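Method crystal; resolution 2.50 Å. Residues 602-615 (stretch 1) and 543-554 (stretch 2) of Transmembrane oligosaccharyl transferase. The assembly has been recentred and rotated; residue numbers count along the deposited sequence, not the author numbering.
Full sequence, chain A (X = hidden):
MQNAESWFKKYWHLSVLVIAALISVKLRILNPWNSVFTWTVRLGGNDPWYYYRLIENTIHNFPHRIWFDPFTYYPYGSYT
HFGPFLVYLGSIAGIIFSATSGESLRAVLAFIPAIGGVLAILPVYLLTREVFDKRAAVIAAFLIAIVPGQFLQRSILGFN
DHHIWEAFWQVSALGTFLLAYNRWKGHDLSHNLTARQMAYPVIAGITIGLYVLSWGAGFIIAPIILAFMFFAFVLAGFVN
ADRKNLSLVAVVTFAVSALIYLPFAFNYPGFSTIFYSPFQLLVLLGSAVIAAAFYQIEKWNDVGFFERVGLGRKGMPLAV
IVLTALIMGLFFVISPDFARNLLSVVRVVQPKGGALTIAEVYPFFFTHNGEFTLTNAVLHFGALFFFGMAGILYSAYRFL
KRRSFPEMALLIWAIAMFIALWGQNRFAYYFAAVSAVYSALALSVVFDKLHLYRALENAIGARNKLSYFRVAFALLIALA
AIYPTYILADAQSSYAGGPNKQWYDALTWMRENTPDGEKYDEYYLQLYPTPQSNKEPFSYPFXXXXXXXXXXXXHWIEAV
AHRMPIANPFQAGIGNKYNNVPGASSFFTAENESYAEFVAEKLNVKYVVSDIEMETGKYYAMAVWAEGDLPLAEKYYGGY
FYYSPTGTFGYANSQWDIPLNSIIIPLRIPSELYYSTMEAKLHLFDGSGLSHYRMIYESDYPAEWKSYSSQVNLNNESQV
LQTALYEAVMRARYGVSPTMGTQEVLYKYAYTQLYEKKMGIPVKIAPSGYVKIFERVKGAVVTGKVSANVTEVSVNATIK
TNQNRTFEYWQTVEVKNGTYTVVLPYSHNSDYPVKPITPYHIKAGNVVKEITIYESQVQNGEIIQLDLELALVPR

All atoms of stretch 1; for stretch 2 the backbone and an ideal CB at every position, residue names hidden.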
ATOM      1  N   LYS A 602      17.276 -14.728  14.148  1.00 34.10           N
ATOM      2  CA  LYS A 602      17.623 -14.678  12.724  1.00 39.78           C
ATOM      3  C   LYS A 602      17.548 -13.287  12.133  1.00 41.10           C
ATOM      4  O   LYS A 602      18.365 -12.934  11.292  1.00 39.73           O
ATOM      5  CB  LYS A 602      16.708 -15.597  11.901  1.00 44.34           C
ATOM      6  CG  LYS A 602      16.910 -17.083  12.158  1.00 49.48           C
ATOM      7  CD  LYS A 602      18.260 -17.566  11.645  1.00 52.93           C
ATOM      8  CE  LYS A 602      18.627 -18.905  12.284  1.00 64.03           C
ATOM      9  NZ  LYS A 602      20.069 -19.289  12.110  1.00 66.46           N
ATOM     10  N   LEU A 603      16.551 -12.512  12.561  1.00 41.79           N
ATOM     11  CA  LEU A 603      16.332 -11.180  12.003  1.00 41.36           C
ATOM     12  C   LEU A 603      16.866 -10.116  12.937  1.00 41.08           C
ATOM     13  O   LEU A 603      16.674  -8.917  12.707  1.00 38.50           O
ATOM     14  CB  LEU A 603      14.855 -10.954  11.697  1.00 35.50           C
ATOM     15  CG  LEU A 603      14.249 -12.082  10.854  1.00 35.57           C
ATOM     16  CD1 LEU A 603      12.723 -12.052  10.895  1.00 34.18           C
ATOM     17  CD2 LEU A 603      14.766 -12.023   9.416  1.00 29.24           C
ATOM     18  N   ASN A 604      17.538 -10.563  13.995  1.00 33.47           N
ATOM     19  CA  ASN A 604      18.184  -9.643  14.916  1.00 31.23           C
ATOM     20  C   ASN A 604      17.210  -8.567  15.431  1.00 39.35           C
ATOM     21  O   ASN A 604      17.521  -7.363  15.413  1.00 38.58           O
ATOM     22  CB  ASN A 604      19.358  -8.975  14.196  1.00 32.21           C
ATOM     23  CG  ASN A 604      20.300  -8.284  15.137  1.00 41.53           C
ATOM     24  OD1 ASN A 604      20.565  -8.779  16.239  1.00 50.44           O
ATOM     25  ND2 ASN A 604      20.810  -7.116  14.720  1.00 38.17           N
ATOM     26  N   VAL A 605      16.022  -8.972  15.874  1.00 36.03           N
ATOM     27  CA  VAL A 605      15.083  -7.946  16.314  1.00 34.31           C
ATOM     28  C   VAL A 605      15.362  -7.521  17.749  1.00 36.82           C
ATOM     29  O   VAL A 605      15.762  -8.331  18.587  1.00 35.42           O
ATOM     30  CB  VAL A 605      13.586  -8.317  16.094  1.00 42.06           C
ATOM     31  CG1 VAL A 605      13.432  -9.544  15.214  1.00 45.78           C
ATOM     32  CG2 VAL A 605      12.865  -8.487  17.415  1.00 38.48           C
ATOM     33  N   LYS A 606      15.167  -6.237  18.016  1.00 36.24           N
ATOM     34  CA  LYS A 606      15.284  -5.721  19.362  1.00 37.40           C
ATOM     35  C   LYS A 606      13.957  -5.093  19.845  1.00 39.38           C
ATOM     36  O   LYS A 606      13.707  -4.970  21.048  1.00 41.88           O
ATOM     37  CB  LYS A 606      16.429  -4.710  19.444  1.00 33.66           C
ATOM     38  CG  LYS A 606      16.751  -4.330  20.871  1.00 33.39           C
ATOM     39  CD  LYS A 606      17.830  -3.243  20.997  1.00 41.96           C
ATOM     40  CE  LYS A 606      18.335  -3.228  22.453  1.00 49.13           C
ATOM     41  NZ  LYS A 606      18.859  -1.900  22.848  1.00 59.83           N
ATOM     42  N   TYR A 607      13.103  -4.705  18.908  1.00 36.04           N
ATOM     43  CA  TYR A 607      11.789  -4.170  19.267  1.00 32.94           C
ATOM     44  C   TYR A 607      10.683  -4.794  18.453  1.00 32.75           C
ATOM     45  O   TYR A 607      10.865  -5.131  17.279  1.00 35.27           O
ATOM     46  CB  TYR A 607      11.737  -2.647  19.120  1.00 28.59           C
ATOM     47  CG  TYR A 607      12.757  -1.986  19.991  1.00 31.79           C
ATOM     48  CD1 TYR A 607      12.476  -1.725  21.326  1.00 34.43           C
ATOM     49  CD2 TYR A 607      14.022  -1.672  19.502  1.00 28.85           C
ATOM     50  CE1 TYR A 607      13.405  -1.143  22.149  1.00 34.42           C
ATOM     51  CE2 TYR A 607      14.972  -1.081  20.318  1.00 37.93           C
ATOM     52  CZ  TYR A 607      14.655  -0.824  21.647  1.00 42.66           C
ATOM     53  OH  TYR A 607      15.574  -0.246  22.490  1.00 50.60           O
ATOM     54  N   VAL A 608       9.542  -4.955  19.110  1.00 31.33           N
ATOM     55  CA  VAL A 608       8.328  -5.444  18.478  1.00 32.99           C
ATOM     56  C   VAL A 608       7.312  -4.300  18.579  1.00 33.21           C
ATOM     57  O   VAL A 608       7.179  -3.682  19.637  1.00 31.77           O
ATOM     58  CB  VAL A 608       7.769  -6.671  19.236  1.00 30.65           C
ATOM     59  CG1 VAL A 608       6.561  -7.259  18.507  1.00 29.91           C
ATOM     60  CG2 VAL A 608       8.852  -7.738  19.451  1.00 24.57           C
ATOM     61  N   VAL A 609       6.613  -4.004  17.485  1.00 27.95           N
ATOM     62  CA  VAL A 609       5.507  -3.052  17.524  1.00 24.87           C
ATOM     63  C   VAL A 609       4.216  -3.753  17.103  1.00 34.13           C
ATOM     64  O   VAL A 609       4.125  -4.315  15.997  1.00 29.39           O
ATOM     65  CB  VAL A 609       5.741  -1.839  16.612  1.00 29.46           C
ATOM     66  CG1 VAL A 609       4.578  -0.853  16.750  1.00 23.72           C
ATOM     67  CG2 VAL A 609       7.086  -1.153  16.924  1.00 24.82           C
ATOM     68  N   SER A 610       3.218  -3.728  17.985  1.00 33.59           N
ATOM     69  CA  SER A 610       1.974  -4.450  17.743  1.00 28.70           C
ATOM     70  C   SER A 610       0.785  -3.531  17.925  1.00 33.86           C
ATOM     71  O   SER A 610       0.747  -2.710  18.858  1.00 34.91           O
ATOM     72  CB  SER A 610       1.874  -5.656  18.694  1.00 34.04           C
ATOM     73  OG  SER A 610       0.560  -6.185  18.750  1.00 30.51           O
ATOM     74  N   ASP A 611      -0.201  -3.661  17.042  1.00 33.15           N
ATOM     75  CA  ASP A 611      -1.374  -2.801  17.163  1.00 33.30           C
ATOM     76  C   ASP A 611      -2.687  -3.573  17.272  1.00 32.56           C
ATOM     77  O   ASP A 611      -2.706  -4.798  17.176  1.00 32.98           O
ATOM     78  CB  ASP A 611      -1.414  -1.696  16.091  1.00 26.61           C
ATOM     79  CG  ASP A 611      -2.006  -2.149  14.773  1.00 35.10           C
ATOM     80  OD1 ASP A 611      -2.099  -3.376  14.492  1.00 42.77           O
ATOM     81  OD2 ASP A 611      -2.360  -1.239  13.993  1.00 34.21           O
ATOM     82  N   ILE A 612      -3.781  -2.859  17.498  1.00 27.81           N
ATOM     83  CA  ILE A 612      -5.016  -3.540  17.816  1.00 27.42           C
ATOM     84  C   ILE A 612      -5.551  -4.246  16.580  1.00 31.49           C
ATOM     85  O   ILE A 612      -6.346  -5.184  16.676  1.00 39.90           O
ATOM     86  CB  ILE A 612      -6.044  -2.575  18.415  1.00 25.94           C
ATOM     87  CG1 ILE A 612      -7.224  -3.366  19.007  1.00 29.92           C
ATOM     88  CG2 ILE A 612      -6.505  -1.556  17.356  1.00 27.25           C
ATOM     89  CD1 ILE A 612      -8.224  -2.519  19.746  1.00 25.30           C
ATOM     90  N   GLU A 613      -5.092  -3.808  15.417  1.00 33.22           N
ATOM     91  CA  GLU A 613      -5.548  -4.396  14.164  1.00 36.82           C
ATOM     92  C   GLU A 613      -4.894  -5.760  13.952  1.00 31.45           C
ATOM     93  O   GLU A 613      -5.558  -6.729  13.579  1.00 32.67           O
ATOM     94  CB  GLU A 613      -5.274  -3.438  12.997  1.00 33.33           C
ATOM     95  CG  GLU A 613      -6.157  -2.193  13.029  1.00 40.98           C
ATOM     96  CD  GLU A 613      -6.018  -1.314  11.795  1.00 49.32           C
ATOM     97  OE1 GLU A 613      -6.891  -0.440  11.585  1.00 44.90           O
ATOM     98  OE2 GLU A 613      -5.035  -1.489  11.044  1.00 54.47           O
ATOM     99  N   MET A 614      -3.587  -5.804  14.184  1.00 27.57           N
ATOM    100  CA  MET A 614      -2.840  -7.053  14.272  1.00 29.50           C
ATOM    101  C   MET A 614      -3.475  -8.040  15.248  1.00 34.33           C
ATOM    102  O   MET A 614      -3.550  -9.240  14.979  1.00 30.74           O
ATOM    103  CB  MET A 614      -1.400  -6.745  14.687  1.00 29.93           C
ATOM    104  CG  MET A 614      -0.598  -6.066  13.567  1.00 31.92           C
ATOM    105  SD  MET A 614       0.990  -5.397  14.090  1.00 33.19           S
ATOM    106  CE  MET A 614       1.743  -6.905  14.764  1.00 27.25           C
ATOM    107  N   GLU A 615      -3.945  -7.528  16.380  1.00 34.20           N
ATOM    108  CA  GLU A 615      -4.564  -8.379  17.383  1.00 32.76           C
ATOM    109  C   GLU A 615      -5.905  -8.908  16.882  1.00 38.61           C
ATOM    110  O   GLU A 615      -6.250 -10.065  17.104  1.00 38.51           O
ATOM    111  CB  GLU A 615      -4.768  -7.600  18.695  1.00 35.53           C
ATOM    112  CG  GLU A 615      -5.485  -8.369  19.800  1.00 38.35           C
ATOM    113  CD  GLU A 615      -5.789  -7.493  21.018  1.00 46.82           C
ATOM    114  OE1 GLU A 615      -6.517  -6.496  20.849  1.00 44.65           O
ATOM    115  OE2 GLU A 615      -5.307  -7.791  22.139  1.00 50.71           O
ATOM    116  N   UNK A 543      26.729  -1.408  14.162  1.00 33.04           N
ATOM    117  CA  UNK A 543      25.967  -2.247  15.057  1.00 45.13           C
ATOM    118  C   UNK A 543      24.441  -1.910  15.000  1.00 46.40           C
ATOM    119  O   UNK A 543      23.992  -0.923  15.571  1.00 54.36           O
ATOM    120  CB  UNK A 543      26.503  -2.086  16.481  1.00 45.13           C
ATOM    121  N   UNK A 544      23.648  -2.721  14.298  1.00 41.85           N
ATOM    122  CA  UNK A 544      22.217  -2.423  14.106  1.00 33.98           C
ATOM    123  C   UNK A 544      21.221  -3.373  14.799  1.00 33.15           C
ATOM    124  O   UNK A 544      21.600  -4.413  15.318  1.00 38.21           O
ATOM    125  CB  UNK A 544      21.918  -2.430  12.605  1.00 33.98           C
ATOM    126  N   UNK A 545      19.935  -3.025  14.769  1.00 32.58           N
ATOM    127  CA  UNK A 545      18.883  -3.936  15.246  1.00 35.56           C
ATOM    128  C   UNK A 545      17.604  -3.769  14.428  1.00 36.25           C
ATOM    129  O   UNK A 545      17.408  -2.741  13.770  1.00 31.98           O
ATOM    130  CB  UNK A 545      18.592  -3.689  16.728  1.00 35.56           C
ATOM    131  N   UNK A 546      16.729  -4.772  14.472  1.00 34.21           N
ATOM    132  CA  UNK A 546      15.517  -4.717  13.686  1.00 26.91           C
ATOM    133  C   UNK A 546      14.282  -4.468  14.527  1.00 35.22           C
ATOM    134  O   UNK A 546      14.238  -4.756  15.733  1.00 32.06           O
ATOM    135  CB  UNK A 546      15.350  -6.018  12.898  1.00 26.91           C
ATOM    136  N   UNK A 547      13.270  -3.925  13.862  1.00 30.35           N
ATOM    137  CA  UNK A 547      11.993  -3.646  14.468  1.00 26.01           C
ATOM    138  C   UNK A 547      10.939  -4.495  13.747  1.00 31.87           C
ATOM    139  O   UNK A 547      10.702  -4.336  12.540  1.00 30.01           O
ATOM    140  CB  UNK A 547      11.662  -2.154  14.400  1.00 26.01           C
ATOM    141  N   UNK A 548      10.303  -5.398  14.488  1.00 26.92           N
ATOM    142  CA  UNK A 548       9.357  -6.317  13.881  1.00 28.86           C
ATOM    143  C   UNK A 548       7.890  -5.933  14.128  1.00 31.53           C
ATOM    144  O   UNK A 548       7.464  -5.649  15.245  1.00 28.36           O
ATOM    145  CB  UNK A 548       9.614  -7.729  14.410  1.00 28.86           C
ATOM    146  N   UNK A 549       7.112  -5.947  13.058  1.00 28.29           N
ATOM    147  CA  UNK A 549       5.713  -5.569  13.113  1.00 27.70           C
ATOM    148  C   UNK A 549       5.082  -6.101  11.828  1.00 26.53           C
ATOM    149  O   UNK A 549       5.779  -6.617  10.970  1.00 29.02           O
ATOM    150  CB  UNK A 549       5.532  -4.057  13.261  1.00 27.70           C
ATOM    151  N   UNK A 550       3.774  -5.980  11.680  1.00 24.71           N
ATOM    152  CA  UNK A 550       3.135  -6.462  10.461  1.00 28.35           C
ATOM    153  C   UNK A 550       3.671  -5.660   9.257  1.00 33.41           C
ATOM    154  O   UNK A 550       4.186  -4.546   9.433  1.00 30.33           O
ATOM    155  CB  UNK A 550       1.613  -6.343  10.565  1.00 28.35           C
ATOM    156  N   UNK A 551       3.571  -6.208   8.046  1.00 29.54           N
ATOM    157  CA  UNK A 551       4.258  -5.593   6.903  1.00 25.83           C
ATOM    158  C   UNK A 551       3.669  -4.245   6.483  1.00 31.84           C
ATOM    159  O   UNK A 551       4.389  -3.406   5.940  1.00 31.43           O
ATOM    160  CB  UNK A 551       4.219  -6.549   5.709  1.00 25.83           C
ATOM    161  N   UNK A 552       2.372  -4.046   6.741  1.00 28.05           N
ATOM    162  CA  UNK A 552       1.676  -2.780   6.453  1.00 28.69           C
ATOM    163  C   UNK A 552       2.426  -1.546   6.945  1.00 34.78           C
ATOM    164  O   UNK A 552       2.418  -0.505   6.285  1.00 37.46           O
ATOM    165  CB  UNK A 552       0.284  -2.802   7.087  1.00 28.69           C
ATOM    166  N   UNK A 553       3.066  -1.694   8.106  1.00 29.90           N
ATOM    167  CA  UNK A 553       3.569  -0.584   8.913  1.00 30.41           C
ATOM    168  C   UNK A 553       5.026  -0.198   8.611  1.00 34.00           C
ATOM    169  O   UNK A 553       5.538   0.776   9.174  1.00 38.85           O
ATOM    170  CB  UNK A 553       3.441  -0.943  10.395  1.00 30.41           C
ATOM    171  N   UNK A 554       5.677  -0.950   7.714  1.00 28.94           N
ATOM    172  CA  UNK A 554       7.100  -0.788   7.437  1.00 23.49           C
ATOM    173  C   UNK A 554       7.527   0.616   7.038  1.00 27.69           C
ATOM    174  O   UNK A 554       8.528   1.157   7.546  1.00 30.09           O
ATOM    175  CB  UNK A 554       7.505  -1.758   6.325  1.00 23.49           C
TER

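Position 543 lies beyond the reach of stretch 1, with nothing of it within 5.5 Å of the ideal CB, so almost any side chain would do; it is Glu-543, poorly ordered. At 544 the CB points sideways and the nearest atom of stretch 1 is Asn-604 ND2, 5.3 Å away, a constraint too loose to select a residue. The residue is Thr-544, whose main chain makes the contact: Asn-604 ND2 donates a weak hydrogen bond to Thr-544 O (2.9 Å).

At 545 the CB also points sideways, but it lies 3.6 Å from Lys-606 CB, and the aliphatic chain of Lys-606 and the ring of Tyr-607 offer a broad surface. A large flat or long apolar side chain would suit. Tyr-545, with chi1 in the p well, lays one ring face under the lysine, Lys-606 CD standing 4.1 Å from the centroid of the Tyr-545 ring. The edge of the Tyr-607 ring is turned toward the face of the Tyr-545 ring in an offset edge-to-face pair.

At 546 the ideal CB would lie only 3.2 Å from Leu-603 O and 3.6 Å from Asn-604 O. That crowding favours the smallest residue, although phi/psi of -107/156 are ordinary strand values that any residue could adopt. Gly-546 brings no side chain into the tight spot. Its N donates to Asn-604 O (2.9 Å), while its O accepts from Lys-606 N (2.9 Å) and, weakly, from Tyr-607 N (3.4 Å). One carbonyl thus serves two successive amides at the beta bulge, where the parallel register shifts by one.

Position 547 shares a sheet face with Tyr-607, and a beta-branched or other medium apolar residue would fit. Val-547 packs CG1 3.8 Å from Val-609 CG2. Position 548 shares the other face with Val-605 and Val-608; its ideal CB is 4.3 Å from Val-605 CG1, so valine, leucine or isoleucine would suit. Ile-548 reaches Val-608 CG2 with its CG2 (3.7 Å), and its CD1 approaches Leu-603 CD1 (4.4 Å). Its N donates to Tyr-607 O and its O accepts from Val-609 N, both at 2.9 Å, continuing the parallel ladder.

At 549 the ideal CB is a tight 3.1 Å from Val-609 O, which favours a small residue, ideally one with a donor. Ser-549 meets both needs: its OG donates to Val-609 O (2.9 Å).

The CB at 550 points toward stretch 1, 3.7 Å from Met-614 SD, so many apolar residues could use the contact. In Trp-550 the CB makes it, while the end of the side chain leads away. At 551 and 552 stretch 1 is too distant to set a preference; Trp-551 and Asp-552 do not touch it.

At 553 the CB points toward stretch 1 but touches nothing there, so a long side chain with a polar tip would suit the carboxylates of Asp-611 and Glu-613. Tyr-553 spans the gap, its OH 2.8 Å from Asp-611 OD2 and 2.9 Å from Glu-613 OE2. Position 554 is out of reach, and its helical backbone admits any common residue; it is Gly-554.

Stretch 2 (543-554) ETYGVISWWDYG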
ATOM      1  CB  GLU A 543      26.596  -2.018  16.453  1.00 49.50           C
ATOM      2  CG  GLU A 543      27.225  -0.545  16.688  1.00161.81           C
ATOM      3  CD  GLU A 543      28.649  -0.245  16.059  1.00 57.74           C
ATOM      4  OE1 GLU A 543      29.095   0.937  16.040  1.00 45.08           O
ATOM      5  OE2 GLU A 543      29.340  -1.172  15.593  1.00 67.64           O
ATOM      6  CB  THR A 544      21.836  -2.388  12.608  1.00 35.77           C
ATOM      7  OG1 THR A 544      22.085  -3.668  12.006  1.00 31.98           O
ATOM      8  CG2 THR A 544      22.594  -1.291  11.871  1.00 27.06           C
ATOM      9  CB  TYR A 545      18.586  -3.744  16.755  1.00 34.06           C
ATOM     10  CG  TYR A 545      18.228  -2.323  17.146  1.00 34.04           C
ATOM     11  CD1 TYR A 545      16.977  -1.789  16.855  1.00 30.17           C
ATOM     12  CD2 TYR A 545      19.142  -1.517  17.820  1.00 31.30           C
ATOM     13  CE1 TYR A 545      16.651  -0.486  17.205  1.00 30.03           C
ATOM     14  CE2 TYR A 545      18.821  -0.208  18.182  1.00 30.97           C
ATOM     15  CZ  TYR A 545      17.571   0.295  17.868  1.00 33.77           C
ATOM     16  OH  TYR A 545      17.244   1.588  18.218  1.00 39.61           O
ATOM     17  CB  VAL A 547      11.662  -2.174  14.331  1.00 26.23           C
ATOM     18  CG1 VAL A 547      10.276  -1.865  14.955  1.00 25.16           C
ATOM     19  CG2 VAL A 547      12.743  -1.332  14.992  1.00 21.69           C
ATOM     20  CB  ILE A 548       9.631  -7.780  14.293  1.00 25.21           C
ATOM     21  CG1 ILE A 548       8.875  -8.733  13.368  1.00 24.27           C
ATOM     22  CG2 ILE A 548       9.253  -8.024  15.739  1.00 26.48           C
ATOM     23  CD1 ILE A 548       9.533 -10.091  13.244  1.00 27.75           C
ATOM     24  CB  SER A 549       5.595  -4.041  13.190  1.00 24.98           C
ATOM     25  OG  SER A 549       4.234  -3.644  13.180  1.00 29.20           O
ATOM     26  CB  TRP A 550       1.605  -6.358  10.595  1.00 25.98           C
ATOM     27  CG  TRP A 550       0.817  -7.084   9.530  1.00 29.63           C
ATOM     28  CD1 TRP A 550      -0.287  -6.614   8.882  1.00 34.19           C
ATOM     29  CD2 TRP A 550       1.066  -8.400   8.991  1.00 32.87           C
ATOM     30  NE1 TRP A 550      -0.740  -7.544   7.980  1.00 38.43           N
ATOM     31  CE2 TRP A 550       0.070  -8.647   8.022  1.00 35.73           C
ATOM     32  CE3 TRP A 550       2.036  -9.385   9.229  1.00 36.13           C
ATOM     33  CZ2 TRP A 550       0.005  -9.847   7.293  1.00 35.01           C
ATOM     34  CZ3 TRP A 550       1.978 -10.569   8.500  1.00 36.49           C
ATOM     35  CH2 TRP A 550       0.966 -10.791   7.547  1.00 34.87           C
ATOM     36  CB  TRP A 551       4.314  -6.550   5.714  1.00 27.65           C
ATOM     37  CG  TRP A 551       2.978  -6.988   5.174  1.00 36.32           C
ATOM     38  CD1 TRP A 551       2.279  -8.106   5.535  1.00 41.09           C
ATOM     39  CD2 TRP A 551       2.205  -6.351   4.139  1.00 36.61           C
ATOM     40  NE1 TRP A 551       1.117  -8.199   4.803  1.00 36.65           N
ATOM     41  CE2 TRP A 551       1.040  -7.134   3.946  1.00 35.45           C
ATOM     42  CE3 TRP A 551       2.377  -5.190   3.370  1.00 34.58           C
ATOM     43  CZ2 TRP A 551       0.053  -6.802   2.999  1.00 35.07           C
ATOM     44  CZ3 TRP A 551       1.394  -4.854   2.434  1.00 35.90           C
ATOM     45  CH2 TRP A 551       0.245  -5.661   2.256  1.00 33.45           C
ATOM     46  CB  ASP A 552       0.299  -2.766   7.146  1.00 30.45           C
ATOM     47  CG  ASP A 552      -0.654  -3.752   6.563  1.00 38.91           C
ATOM     48  OD1 ASP A 552      -0.277  -4.517   5.637  1.00 56.81           O
ATOM     49  OD2 ASP A 552      -1.794  -3.764   7.042  1.00 37.79           O
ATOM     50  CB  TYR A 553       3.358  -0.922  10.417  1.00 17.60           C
ATOM     51  CG  TYR A 553       1.909  -1.279  10.686  1.00 30.74           C
ATOM     52  CD1 TYR A 553       0.899  -0.358  10.403  1.00 32.24           C
ATOM     53  CD2 TYR A 553       1.535  -2.523  11.188  1.00 27.58           C
ATOM     54  CE1 TYR A 553      -0.446  -0.651  10.624  1.00 31.90           C
ATOM     55  CE2 TYR A 553       0.164  -2.833  11.418  1.00 25.64           C
ATOM     56  CZ  TYR A 553      -0.817  -1.886  11.120  1.00 30.52           C
ATOM     57  OH  TYR A 553      -2.181  -2.150  11.310  1.00 26.55           O
TER
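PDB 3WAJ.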